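Local coordinates for protein tryptophanyl-tRNA synthetase (Mycoplasma pneumoniae, PDB 2YY5) that probably catalyses the ATP-dependent attachment of L-tryptophan to tRNA(Trp), working as a homodimeric class I aminoacyl-tRNA synthetase, at residues Ala257-Pro262 with Ser266-Leu271; Thr249-Ile254 with Asn289-Ala294; Met97-Leu102 with Lys173-Lys178; Leu167-Gln172 with Leu179-Phe184; Val40-Leu45 with Gln59-Leu64. The protein carries 1 engineered substitution. All blocks are in the same frame, centred on the assembly; numbering follows the deposited sequence.

Interaction 1 of 5, residues Ala257-Pro262 with Ser266-Leu271; sequences ALLKEP and SLTNQL
The junction between two consecutive helices, 246-259 and 265-271, is closed here by L259, which packs against L267, T268 and L271 on the second helix. The backbones come closest at L259 and T268, their CA atoms 5.3 Å apart, and these two residues bury much of the surface. CB of L259 lies against CB of T268 at 3.6 Å. The side chain of L259 follows an extended path, with CG anti to the carbonyl carbon (chi1 -61°), and runs over the root of T268 until its two methyl groups spread towards the two leucines. CD2 meets CD1 of L267 at 4.0 Å, whereas CD1 reaches CD2 of L271 at 4.2 Å, the two side chains crossing at nearly a right angle. One leucine thus fills the groove between two residues one helical turn apart. On T268 the methyl CG2 falls between the backbone N and the carbonyl carbon and rests 3.7 Å from O of L259. The joint is apolar at its centre, but the turn itself is held by polar groups: N of E261 bonds to O of L258 at 3.1 Å, and the same carbonyl accepts ND2 of N264. L275 and Y278 of the helix 275-278 add to the packing around L259 and L271. The whole is a pair of consecutive helices joined by a short loop and packed through one leucine, in the all-helical part of the synthetase.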
# COMPACT_ATOMS: atom_id res chain seq x y z
N ALA B 257 14.68 33.64 13.85
CA ALA B 257 15.11 32.25 13.82
C ALA B 257 16.51 32.08 13.24
O ALA B 257 17.28 31.21 13.67
CB ALA B 257 14.10 31.42 13.02
N LEU B 258 16.86 32.92 12.27
CA LEU B 258 18.18 32.84 11.65
C LEU B 258 19.30 33.37 12.53
O LEU B 258 20.44 32.94 12.43
CB LEU B 258 18.17 33.58 10.31
CG LEU B 258 17.22 33.02 9.26
CD1 LEU B 258 17.37 33.82 7.97
CD2 LEU B 258 17.51 31.54 9.02
N LEU B 259 18.96 34.31 13.41
CA LEU B 259 19.93 34.90 14.31
C LEU B 259 20.46 33.93 15.36
O LEU B 259 21.53 34.16 15.92
CB LEU B 259 19.34 36.14 14.97
CG LEU B 259 18.95 37.23 13.96
CD1 LEU B 259 18.26 38.38 14.67
CD2 LEU B 259 20.20 37.71 13.23
N LYS B 260 19.72 32.85 15.63
CA LYS B 260 20.13 31.84 16.62
C LYS B 260 21.29 31.03 16.05
O LYS B 260 22.04 30.39 16.78
CB LYS B 260 18.99 30.86 16.93
CG LYS B 260 17.60 31.44 16.96
CD LYS B 260 16.53 30.34 16.95
CE LYS B 260 16.43 29.62 18.29
NZ LYS B 260 16.02 30.55 19.38
N GLU B 261 21.43 31.06 14.73
CA GLU B 261 22.47 30.31 14.05
C GLU B 261 23.88 30.86 14.35
O GLU B 261 24.05 32.07 14.49
CB GLU B 261 22.21 30.35 12.54
CG GLU B 261 22.64 29.11 11.80
CD GLU B 261 21.65 27.97 11.95
OE1 GLU B 261 22.08 26.81 11.83
OE2 GLU B 261 20.45 28.23 12.17
N PRO B 262 24.88 29.97 14.47
CA PRO B 262 26.27 30.39 14.74
C PRO B 262 26.67 31.48 13.75
O PRO B 262 27.13 32.56 14.15
CB PRO B 262 27.06 29.11 14.56
CG PRO B 262 26.11 28.09 15.15
CD PRO B 262 24.78 28.50 14.53
N SER B 266 27.47 37.88 14.65
CA SER B 266 27.75 39.30 14.60
C SER B 266 26.49 40.07 14.27
O SER B 266 26.26 41.15 14.79
CB SER B 266 28.80 39.60 13.54
OG SER B 266 29.97 38.84 13.77
N LEU B 267 25.68 39.49 13.39
CA LEU B 267 24.45 40.14 12.98
C LEU B 267 23.51 40.26 14.18
O LEU B 267 22.99 41.34 14.46
CB LEU B 267 23.78 39.36 11.85
CG LEU B 267 22.91 40.14 10.86
CD1 LEU B 267 22.10 39.16 10.03
CD2 LEU B 267 21.99 41.08 11.59
N THR B 268 23.31 39.17 14.91
CA THR B 268 22.41 39.21 16.06
C THR B 268 22.96 40.11 17.18
O THR B 268 22.19 40.74 17.91
CB THR B 268 22.10 37.79 16.61
OG1 THR B 268 21.15 37.89 17.68
CG2 THR B 268 23.36 37.10 17.11
N ASN B 269 24.28 40.16 17.31
CA ASN B 269 24.88 41.01 18.33
C ASN B 269 24.62 42.47 17.96
O ASN B 269 24.18 43.27 18.78
CB ASN B 269 26.38 40.75 18.41
CG ASN B 269 26.71 39.49 19.18
OD1 ASN B 269 25.95 38.53 19.16
ND2 ASN B 269 27.86 39.48 19.85
N GLN B 270 24.88 42.80 16.70
CA GLN B 270 24.67 44.14 16.19
C GLN B 270 23.21 44.57 16.32
O GLN B 270 22.91 45.76 16.41
CB GLN B 270 25.11 44.17 14.71
CG GLN B 270 24.38 45.17 13.82
CD GLN B 270 24.73 45.00 12.35
OE1 GLN B 270 24.12 45.63 11.47
NE2 GLN B 270 25.72 44.16 12.07
N LEU B 271 22.30 43.59 16.36
CA LEU B 271 20.87 43.89 16.46
C LEU B 271 20.25 43.91 17.85
O LEU B 271 19.30 44.67 18.09
CB LEU B 271 20.09 42.93 15.55
CG LEU B 271 19.78 43.38 14.12
CD1 LEU B 271 21.02 43.93 13.43
CD2 LEU B 271 19.22 42.21 13.35

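Interaction 2 of 5, residues Thr249-Ile254 with Asn289-Ala294; sequences TNMLTI and NALTEA
Apolar packing of helix on helix joins 246-259 to the long helix 284-308 in the helical part of the synthetase, with L291 inserted between M251 and I254. The two residues it meets stand one turn apart on the first helix, three positions from each other, and line the same side of it. The CA atoms of M251 and L291, 7.0 Å apart, are the nearest CA pair of the two segments. L291 is the residue with the largest buried share, and both of its methyl groups are used. Its CG lies anti to the backbone N (chi1 178°), which carries the fork straight out from helix 284-308. CD2 points at M251, whose SD lies 3.9 Å from it, while the bend at chi3 (-81°) turns the CE methyl away. The two side chains meet at about a right angle. Beyond this pair, I227 of the helix 220-228 also touches L291, and A230 and T232 touch M251, so three helices and a loop converge here. I254 lies close to I193 and to M203 of the predicted KMSKS motif, both predicted to bind ATP, and its side chain is about 9 Å from the bound tryptophanyl-adenylate analogue, consistent with a second-shell position beside the ATP-binding region. Of the two methyls of L291, CD2 sits 3.5 Å from CG of M251, and CD1 sits 3.6 Å from CG2 of I254.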
# COMPACT_ATOMS: atom_id res chain seq x y z
N THR B 249 5.56 40.74 9.29
CA THR B 249 5.67 39.83 10.43
C THR B 249 6.46 38.58 10.05
O THR B 249 7.32 38.13 10.81
CB THR B 249 4.27 39.41 10.94
OG1 THR B 249 3.49 40.59 11.19
CG2 THR B 249 4.39 38.59 12.24
N ASN B 250 6.18 38.03 8.87
CA ASN B 250 6.87 36.83 8.39
C ASN B 250 8.37 37.04 8.29
O ASN B 250 9.15 36.24 8.81
CB ASN B 250 6.32 36.43 7.03
CG ASN B 250 6.85 35.09 6.56
OD1 ASN B 250 7.21 34.92 5.40
ND2 ASN B 250 6.88 34.12 7.47
N MET B 251 8.79 38.11 7.61
CA MET B 251 10.22 38.39 7.47
C MET B 251 10.84 38.57 8.85
O MET B 251 11.99 38.21 9.09
CB MET B 251 10.44 39.66 6.65
CG MET B 251 10.10 39.52 5.17
SD MET B 251 10.66 40.93 4.20
CE MET B 251 9.35 42.10 4.52
N LEU B 252 10.06 39.11 9.77
CA LEU B 252 10.54 39.36 11.12
C LEU B 252 10.78 38.08 11.91
O LEU B 252 11.81 37.94 12.58
CB LEU B 252 9.55 40.27 11.84
CG LEU B 252 10.03 41.14 13.01
CD1 LEU B 252 11.29 41.93 12.63
CD2 LEU B 252 8.90 42.07 13.41
N THR B 253 9.85 37.12 11.85
CA THR B 253 10.05 35.89 12.60
C THR B 253 11.13 35.00 11.95
O THR B 253 11.78 34.22 12.63
CB THR B 253 8.70 35.09 12.83
OG1 THR B 253 8.80 33.78 12.27
CG2 THR B 253 7.51 35.81 12.23
N ILE B 254 11.33 35.15 10.63
CA ILE B 254 12.36 34.38 9.93
C ILE B 254 13.71 34.87 10.40
O ILE B 254 14.61 34.08 10.70
CB ILE B 254 12.32 34.58 8.39
CG1 ILE B 254 11.06 33.93 7.80
CG2 ILE B 254 13.57 33.97 7.75
CD1 ILE B 254 10.80 34.32 6.36
N ASN B 289 17.20 44.08 4.27
CA ASN B 289 18.66 44.06 4.24
C ASN B 289 19.22 43.08 5.26
O ASN B 289 20.08 42.27 4.93
CB ASN B 289 19.22 45.45 4.54
CG ASN B 289 19.58 46.21 3.29
OD1 ASN B 289 18.73 46.81 2.63
ND2 ASN B 289 20.87 46.18 2.94
N ALA B 290 18.74 43.18 6.50
CA ALA B 290 19.20 42.31 7.58
C ALA B 290 18.75 40.86 7.35
O ALA B 290 19.46 39.92 7.69
CB ALA B 290 18.67 42.82 8.91
N LEU B 291 17.56 40.70 6.77
CA LEU B 291 17.03 39.38 6.48
C LEU B 291 17.86 38.74 5.38
O LEU B 291 18.15 37.54 5.43
CB LEU B 291 15.57 39.47 6.03
CG LEU B 291 14.90 38.15 5.66
CD1 LEU B 291 14.94 37.20 6.86
CD2 LEU B 291 13.46 38.41 5.21
N THR B 292 18.24 39.54 4.39
CA THR B 292 19.05 39.05 3.28
C THR B 292 20.43 38.60 3.72
O THR B 292 20.98 37.66 3.15
CB THR B 292 19.20 40.13 2.18
OG1 THR B 292 17.93 40.36 1.55
CG2 THR B 292 20.19 39.67 1.12
N GLU B 293 20.99 39.24 4.74
CA GLU B 293 22.32 38.87 5.22
C GLU B 293 22.25 37.57 6.03
O GLU B 293 23.03 36.65 5.79
CB GLU B 293 22.91 39.99 6.09
CG GLU B 293 24.38 39.79 6.45
CD GLU B 293 24.88 40.87 7.40
OE1 GLU B 293 24.68 42.07 7.10
OE2 GLU B 293 25.48 40.53 8.44
N ALA B 294 21.32 37.49 6.97
CA ALA B 294 21.17 36.30 7.78
C ALA B 294 20.88 35.11 6.87
O ALA B 294 21.41 34.01 7.05
CB ALA B 294 20.04 36.48 8.77

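Interaction 3 of 5, residues Met97-Leu102 with Lys173-Lys178; sequences MVQSNL and KKFKLK
Q99 and F175 meet at the ends of helices 87-98 and 158-175, with K174 at the margin. The amide of Q99 approaches the phenylalanine at its edge: CD lies in the plane of the ring, 3.7 Å from CE1 of F175, and NE2 comes to 3.4 Å from the same carbon. At this edge the amide is further turned, its plane standing 72° from that of the ring. A bend at chi2 (-64°) swings the amide of Q99 round to this position. K174 takes part with its aliphatic chain, whose CG lies 3.9 Å above the centre of the F175 ring, while its CD is 4.2 Å from NE2 of Q99. The lysine is extended as far as its last bend and its NZ reaches the second subunit, where it bonds to O of F52. The aromatic ring is also stacked with F340, which brings in the helix 311-340. Next to Q99, S100 turns its hydroxyl back to O of M97 (2.9 Å) and also bonds T130 of the second subunit. The arrangement is that of helix ends packed together beside the second subunit at the homodimer interface.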
# COMPACT_ATOMS: atom_id res chain seq x y z
N MET B 97 -3.89 1.59 5.92
CA MET B 97 -4.82 1.83 4.82
C MET B 97 -6.09 0.97 4.88
O MET B 97 -7.20 1.48 4.69
CB MET B 97 -4.11 1.61 3.47
CG MET B 97 -4.99 1.82 2.24
SD MET B 97 -4.14 1.67 0.66
CE MET B 97 -3.59 -0.11 0.71
N VAL B 98 -5.94 -0.32 5.13
CA VAL B 98 -7.10 -1.19 5.21
C VAL B 98 -7.93 -0.88 6.44
O VAL B 98 -9.08 -1.30 6.53
CB VAL B 98 -6.73 -2.69 5.26
CG1 VAL B 98 -6.08 -3.11 3.97
CG2 VAL B 98 -5.83 -2.97 6.46
N GLN B 99 -7.35 -0.15 7.40
CA GLN B 99 -8.09 0.20 8.60
C GLN B 99 -8.71 1.60 8.52
O GLN B 99 -9.34 2.06 9.47
CB GLN B 99 -7.21 0.11 9.84
CG GLN B 99 -7.01 -1.30 10.36
CD GLN B 99 -8.30 -1.95 10.85
OE1 GLN B 99 -8.88 -2.81 10.17
NE2 GLN B 99 -8.76 -1.55 12.03
N SER B 100 -8.53 2.27 7.39
CA SER B 100 -9.10 3.60 7.22
C SER B 100 -10.26 3.49 6.25
O SER B 100 -10.45 2.45 5.62
CB SER B 100 -8.06 4.58 6.65
OG SER B 100 -7.76 4.27 5.30
N ASN B 101 -11.05 4.55 6.15
CA ASN B 101 -12.16 4.58 5.22
C ASN B 101 -11.95 5.75 4.25
O ASN B 101 -11.25 6.71 4.56
CB ASN B 101 -13.50 4.73 5.96
CG ASN B 101 -13.45 5.79 7.05
OD1 ASN B 101 -13.16 5.48 8.21
ND2 ASN B 101 -13.71 7.04 6.69
N LEU B 102 -12.56 5.66 3.07
CA LEU B 102 -12.41 6.72 2.08
C LEU B 102 -12.86 8.08 2.61
O LEU B 102 -12.22 9.11 2.37
CB LEU B 102 -13.21 6.37 0.82
CG LEU B 102 -12.85 5.04 0.16
CD1 LEU B 102 -13.75 4.81 -1.03
CD2 LEU B 102 -11.39 5.04 -0.26
N LYS B 173 -8.35 -0.19 19.90
CA LYS B 173 -9.66 -0.61 20.35
C LYS B 173 -10.00 -1.99 19.82
O LYS B 173 -10.31 -2.89 20.59
CB LYS B 173 -10.72 0.41 19.92
CG LYS B 173 -12.04 0.35 20.67
CD LYS B 173 -12.84 1.61 20.39
CE LYS B 173 -14.08 1.75 21.27
NZ LYS B 173 -15.07 0.66 21.06
N LYS B 174 -9.92 -2.16 18.50
CA LYS B 174 -10.25 -3.43 17.86
C LYS B 174 -9.31 -4.60 18.09
O LYS B 174 -9.76 -5.72 18.35
CB LYS B 174 -10.41 -3.25 16.36
CG LYS B 174 -10.63 -4.57 15.64
CD LYS B 174 -10.90 -4.40 14.17
CE LYS B 174 -11.08 -5.76 13.51
NZ LYS B 174 -12.08 -6.58 14.23
N PHE B 175 -8.00 -4.36 17.99
CA PHE B 175 -7.05 -5.46 18.16
C PHE B 175 -6.43 -5.55 19.55
O PHE B 175 -5.63 -6.45 19.82
CB PHE B 175 -5.94 -5.36 17.10
CG PHE B 175 -6.46 -5.31 15.69
CD1 PHE B 175 -6.73 -4.09 15.07
CD2 PHE B 175 -6.70 -6.49 14.97
CE1 PHE B 175 -7.24 -4.03 13.76
CE2 PHE B 175 -7.20 -6.44 13.66
CZ PHE B 175 -7.47 -5.21 13.06
N LYS B 176 -6.81 -4.64 20.44
CA LYS B 176 -6.30 -4.64 21.81
C LYS B 176 -4.78 -4.70 21.77
O LYS B 176 -4.15 -5.45 22.52
CB LYS B 176 -6.85 -5.83 22.60
CG LYS B 176 -8.38 -5.91 22.63
CD LYS B 176 -9.02 -4.57 23.02
CE LYS B 176 -10.53 -4.68 23.20
NZ LYS B 176 -11.17 -3.35 23.38
N LEU B 177 -4.22 -3.92 20.86
CA LEU B 177 -2.79 -3.84 20.65
C LEU B 177 -2.24 -2.71 21.52
O LEU B 177 -2.76 -1.60 21.49
CB LEU B 177 -2.54 -3.55 19.17
CG LEU B 177 -1.34 -4.15 18.44
CD1 LEU B 177 -1.17 -5.61 18.79
CD2 LEU B 177 -1.56 -3.98 16.94
N LYS B 178 -1.21 -3.00 22.31
CA LYS B 178 -0.60 -1.98 23.17
C LYS B 178 0.13 -0.95 22.31
O LYS B 178 1.17 -1.25 21.71
CB LYS B 178 0.41 -2.59 24.15
CG LYS B 178 -0.15 -3.59 25.16
CD LYS B 178 -0.38 -4.96 24.54
CE LYS B 178 -0.27 -6.06 25.59
NZ LYS B 178 1.08 -6.06 26.23

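Interaction 4 of 5, residues Leu167-Gln172 with Leu179-Phe184; sequences LAQRIQ and LRLPQF
The chain leaves helix 158-175 and doubles back along it, so that L179 and L181 run beside the helix with CA pairs A168 to L181 and Q172 to L179 both 6.6 Å apart. The two leucines reach the helix from alternate positions, with R180 between them turned away. CD2 of L181 sits on CB of A168 at 3.6 Å and also lies 3.8 Å from CG of Q169, whose extended side chain crosses that of the leucine at about a right angle. An arrangement with CG anti to the carbonyl carbon (chi1 -56°) carries L181 towards the helix, and its CD1 meets CG of Q169 at 4.0 Å. L179 lies over A168, its CD2 3.7 Å from O of A168 and 4.1 Å from CB, so that this CB is touched by CD2 of both leucines; CG2 of I171 borders CD2 of L179 at 4.4 Å. Q172, extended from the helix, lays its amide beside the backbone of L179, NE2 to O being 3.7 Å, a distance that gives packing only. Farther along, backbone bonds of Q183 to D149 and V151 start the parallel pairing with strand 150-152, while NE of R180 forms a salt bridge to D149. A helix packed against the link that follows it is characteristic of a beta-alpha-beta crossover, here strand 150-152, helix 158-175 and strand 183-185, within the nucleotide-binding fold of class I synthetases.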
# COMPACT_ATOMS: atom_id res chain seq x y z
N LEU B 167 -6.34 6.48 13.93
CA LEU B 167 -6.07 5.12 13.45
C LEU B 167 -5.42 4.29 14.55
O LEU B 167 -5.72 3.10 14.69
CB LEU B 167 -5.15 5.15 12.22
CG LEU B 167 -5.69 5.77 10.92
CD1 LEU B 167 -4.65 5.63 9.80
CD2 LEU B 167 -6.99 5.07 10.52
N ALA B 168 -4.54 4.90 15.32
CA ALA B 168 -3.86 4.21 16.41
C ALA B 168 -4.90 3.76 17.44
O ALA B 168 -4.87 2.62 17.92
CB ALA B 168 -2.84 5.14 17.05
N GLN B 169 -5.83 4.66 17.76
CA GLN B 169 -6.89 4.34 18.71
C GLN B 169 -7.85 3.31 18.12
O GLN B 169 -8.31 2.40 18.81
CB GLN B 169 -7.64 5.62 19.09
CG GLN B 169 -6.90 6.50 20.09
CD GLN B 169 -7.69 7.75 20.43
OE1 GLN B 169 -7.82 8.66 19.62
NE2 GLN B 169 -8.24 7.78 21.64
N ARG B 170 -8.14 3.45 16.83
CA ARG B 170 -9.01 2.51 16.12
C ARG B 170 -8.36 1.11 16.24
O ARG B 170 -9.01 0.16 16.66
CB ARG B 170 -9.11 2.96 14.65
CG ARG B 170 -9.87 2.06 13.67
CD ARG B 170 -11.27 2.58 13.36
NE ARG B 170 -11.35 4.03 13.09
CZ ARG B 170 -10.93 4.64 11.99
NH1 ARG B 170 -10.38 3.96 11.00
NH2 ARG B 170 -11.09 5.95 11.86
N ILE B 171 -7.07 1.01 15.90
CA ILE B 171 -6.31 -0.25 15.96
C ILE B 171 -6.26 -0.81 17.39
O ILE B 171 -6.43 -2.01 17.63
CB ILE B 171 -4.83 -0.05 15.49
CG1 ILE B 171 -4.79 0.44 14.03
CG2 ILE B 171 -4.03 -1.33 15.66
CD1 ILE B 171 -5.35 -0.52 13.04
N GLN B 172 -6.02 0.08 18.35
CA GLN B 172 -5.94 -0.28 19.76
C GLN B 172 -7.26 -0.84 20.28
O GLN B 172 -7.29 -1.83 21.00
CB GLN B 172 -5.54 0.97 20.54
CG GLN B 172 -5.42 0.83 22.03
CD GLN B 172 -4.75 2.06 22.63
OE1 GLN B 172 -5.25 3.18 22.51
NE2 GLN B 172 -3.61 1.84 23.28
N LEU B 179 -0.42 0.26 22.25
CA LEU B 179 0.20 1.32 21.46
C LEU B 179 0.44 2.57 22.28
O LEU B 179 -0.01 2.70 23.41
CB LEU B 179 -0.67 1.67 20.25
CG LEU B 179 -0.38 0.96 18.92
CD1 LEU B 179 -0.49 -0.54 19.10
CD2 LEU B 179 -1.35 1.44 17.85
N ARG B 180 1.17 3.49 21.68
CA ARG B 180 1.48 4.76 22.29
C ARG B 180 1.05 5.78 21.25
O ARG B 180 1.49 5.73 20.10
CB ARG B 180 2.98 4.85 22.56
CG ARG B 180 3.53 6.25 22.62
CD ARG B 180 5.06 6.26 22.60
NE ARG B 180 5.64 6.10 23.93
CZ ARG B 180 5.88 4.93 24.52
NH1 ARG B 180 6.41 4.92 25.74
NH2 ARG B 180 5.60 3.79 23.91
N LEU B 181 0.17 6.70 21.63
CA LEU B 181 -0.29 7.71 20.70
C LEU B 181 0.80 8.75 20.44
O LEU B 181 1.29 9.39 21.36
CB LEU B 181 -1.55 8.38 21.24
CG LEU B 181 -2.69 7.41 21.55
CD1 LEU B 181 -3.88 8.20 22.05
CD2 LEU B 181 -3.06 6.58 20.31
N PRO B 182 1.19 8.92 19.18
CA PRO B 182 2.23 9.90 18.87
C PRO B 182 1.72 11.32 19.10
O PRO B 182 0.58 11.63 18.79
CB PRO B 182 2.53 9.63 17.41
CG PRO B 182 1.18 9.24 16.87
CD PRO B 182 0.67 8.30 17.95
N GLN B 183 2.57 12.18 19.64
CA GLN B 183 2.19 13.56 19.88
C GLN B 183 2.70 14.53 18.81
O GLN B 183 3.89 14.52 18.47
CB GLN B 183 2.70 14.03 21.24
CG GLN B 183 2.58 15.53 21.42
CD GLN B 183 2.91 16.00 22.82
OE1 GLN B 183 3.99 15.71 23.34
NE2 GLN B 183 1.98 16.73 23.43
N PHE B 184 1.81 15.37 18.29
CA PHE B 184 2.18 16.36 17.29
C PHE B 184 3.01 17.47 17.96
O PHE B 184 2.62 18.00 19.00
CB PHE B 184 0.92 16.97 16.67
CG PHE B 184 1.17 18.23 15.88
CD1 PHE B 184 1.57 18.16 14.55
CD2 PHE B 184 1.02 19.48 16.47
CE1 PHE B 184 1.82 19.33 13.81
CE2 PHE B 184 1.27 20.65 15.74
CZ PHE B 184 1.67 20.57 14.41

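Interaction 5 of 5, residues Val40-Leu45 with Gln59-Leu64; sequences VFVADL and QNNFDL
V42, at the end of strand 37-42, faces N61 and L64 of the helix 54-71, and D44 joins from the turn beyond. CG1 of V42 lies 3.5 Å from OD1 of N61, and its CG2 meets CD2 of L64 at 3.7 Å; the valine and the leucine slide past each other in opposite directions. N61 also touches D44, whose CB is 3.7 Å from ND2 of N61, the carboxylate and amide planes standing 79° apart. The two side chains cross at about a right angle in van der Waals contact, and the carboxylate of D44 is bonded elsewhere, OD1 to OG of S84. The turn that brings D44 there is an inverse gamma turn centred on A43, with N of D44 bonded to O of V42 at 2.9 Å. V42 is held in the sheet by a backbone bond to F81, and L82 packs against V42, D44 and N61 together. N61 touches A13, predicted to bind ATP, and F41, on the other face of the strand, touches the bound adenylate analogue. A strand packed on the helix that follows it, ahead of the parallel strand 78-82, is the beta-alpha-beta unit of the Rossmann-type catalytic domain of class I synthetases.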
# COMPACT_ATOMS: atom_id res chain seq x y z
N VAL B 40 14.94 9.88 11.62
CA VAL B 40 14.66 10.76 10.50
C VAL B 40 14.82 9.99 9.19
O VAL B 40 15.78 9.23 9.02
CB VAL B 40 15.62 11.96 10.49
CG1 VAL B 40 15.26 12.93 9.37
CG2 VAL B 40 15.57 12.64 11.83
N PHE B 41 13.90 10.18 8.25
CA PHE B 41 14.00 9.47 6.99
C PHE B 41 13.59 10.30 5.77
O PHE B 41 12.84 11.28 5.88
CB PHE B 41 13.17 8.17 7.02
CG PHE B 41 11.69 8.39 7.16
CD1 PHE B 41 11.11 8.57 8.41
CD2 PHE B 41 10.87 8.45 6.03
CE1 PHE B 41 9.73 8.79 8.55
CE2 PHE B 41 9.50 8.67 6.15
CZ PHE B 41 8.93 8.84 7.41
N VAL B 42 14.12 9.90 4.62
CA VAL B 42 13.82 10.53 3.36
C VAL B 42 12.58 9.79 2.89
O VAL B 42 12.64 8.63 2.52
CB VAL B 42 14.98 10.31 2.37
CG1 VAL B 42 14.62 10.87 0.98
CG2 VAL B 42 16.24 10.96 2.91
N ALA B 43 11.44 10.47 2.92
CA ALA B 43 10.18 9.86 2.54
C ALA B 43 9.93 9.72 1.02
O ALA B 43 8.99 10.31 0.47
CB ALA B 43 9.04 10.63 3.20
N ASP B 44 10.76 8.92 0.35
CA ASP B 44 10.65 8.72 -1.09
C ASP B 44 9.43 7.92 -1.55
O ASP B 44 9.18 7.82 -2.75
CB ASP B 44 11.93 8.08 -1.64
CG ASP B 44 12.26 6.76 -0.97
OD1 ASP B 44 13.01 5.98 -1.58
OD2 ASP B 44 11.78 6.50 0.16
N LEU B 45 8.70 7.33 -0.61
CA LEU B 45 7.50 6.57 -0.96
C LEU B 45 6.34 7.56 -1.09
O LEU B 45 5.32 7.26 -1.71
CB LEU B 45 7.20 5.52 0.11
CG LEU B 45 8.23 4.39 0.21
CD1 LEU B 45 7.84 3.44 1.31
CD2 LEU B 45 8.35 3.64 -1.11
N GLN B 59 18.62 11.51 -7.61
CA GLN B 59 19.43 12.69 -7.36
C GLN B 59 18.97 13.44 -6.12
O GLN B 59 19.80 13.83 -5.28
CB GLN B 59 19.40 13.61 -8.58
CG GLN B 59 20.24 14.89 -8.44
CD GLN B 59 21.64 14.63 -7.90
OE1 GLN B 59 22.29 13.65 -8.26
NE2 GLN B 59 22.11 15.52 -7.03
N ASN B 60 17.66 13.61 -5.98
CA ASN B 60 17.08 14.31 -4.85
C ASN B 60 17.27 13.59 -3.51
O ASN B 60 17.64 14.22 -2.52
CB ASN B 60 15.59 14.57 -5.10
CG ASN B 60 15.35 15.67 -6.12
OD1 ASN B 60 14.21 15.91 -6.53
ND2 ASN B 60 16.42 16.35 -6.54
N ASN B 61 17.02 12.27 -3.48
CA ASN B 61 17.21 11.50 -2.25
C ASN B 61 18.64 11.70 -1.76
O ASN B 61 18.89 11.88 -0.57
CB ASN B 61 16.95 10.00 -2.49
CG ASN B 61 15.48 9.68 -2.74
OD1 ASN B 61 14.60 10.51 -2.51
ND2 ASN B 61 15.21 8.47 -3.21
N PHE B 62 19.58 11.67 -2.70
CA PHE B 62 20.99 11.88 -2.39
C PHE B 62 21.17 13.31 -1.86
O PHE B 62 21.77 13.52 -0.80
CB PHE B 62 21.82 11.65 -3.66
CG PHE B 62 23.21 12.24 -3.61
CD1 PHE B 62 23.54 13.32 -4.42
CD2 PHE B 62 24.19 11.71 -2.77
CE1 PHE B 62 24.83 13.87 -4.40
CE2 PHE B 62 25.48 12.25 -2.75
CZ PHE B 62 25.80 13.33 -3.57
N ASP B 63 20.65 14.28 -2.59
CA ASP B 63 20.77 15.68 -2.19
C ASP B 63 20.18 16.00 -0.81
O ASP B 63 20.70 16.86 -0.10
CB ASP B 63 20.13 16.58 -3.25
CG ASP B 63 20.95 16.67 -4.53
OD1 ASP B 63 22.20 16.58 -4.45
OD2 ASP B 63 20.35 16.84 -5.62
N LEU B 64 19.09 15.33 -0.44
CA LEU B 64 18.48 15.59 0.86
C LEU B 64 19.39 15.10 1.99
O LEU B 64 19.56 15.79 2.99
CB LEU B 64 17.11 14.91 0.97
CG LEU B 64 16.30 15.24 2.24
CD1 LEU B 64 15.96 16.72 2.29
CD2 LEU B 64 15.03 14.43 2.23

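How the interactions relate
From the N terminus, interaction 5 closes first, packing strand 37-42 of the central parallel sheet on helix 54-71, which leads to strand 78-82. Interactions 3 and 4 come next and cross along the chain: 97-102 reaches forward to 173-178, while 167-172, inside that loop, pairs with 179-184 just after it. They share helix 158-175, touch each other, and tie helix 87-98 to the second parallel pair; interactions 3 and 5 both touch the second subunit. Interaction 2 then closes a 34-residue loop in the helical part, with interaction 1 nested inside it, both on helix 246-259, where L258 packs on A294. This pair lies on the opposite side of the chain's centre from interactions 3 and 4.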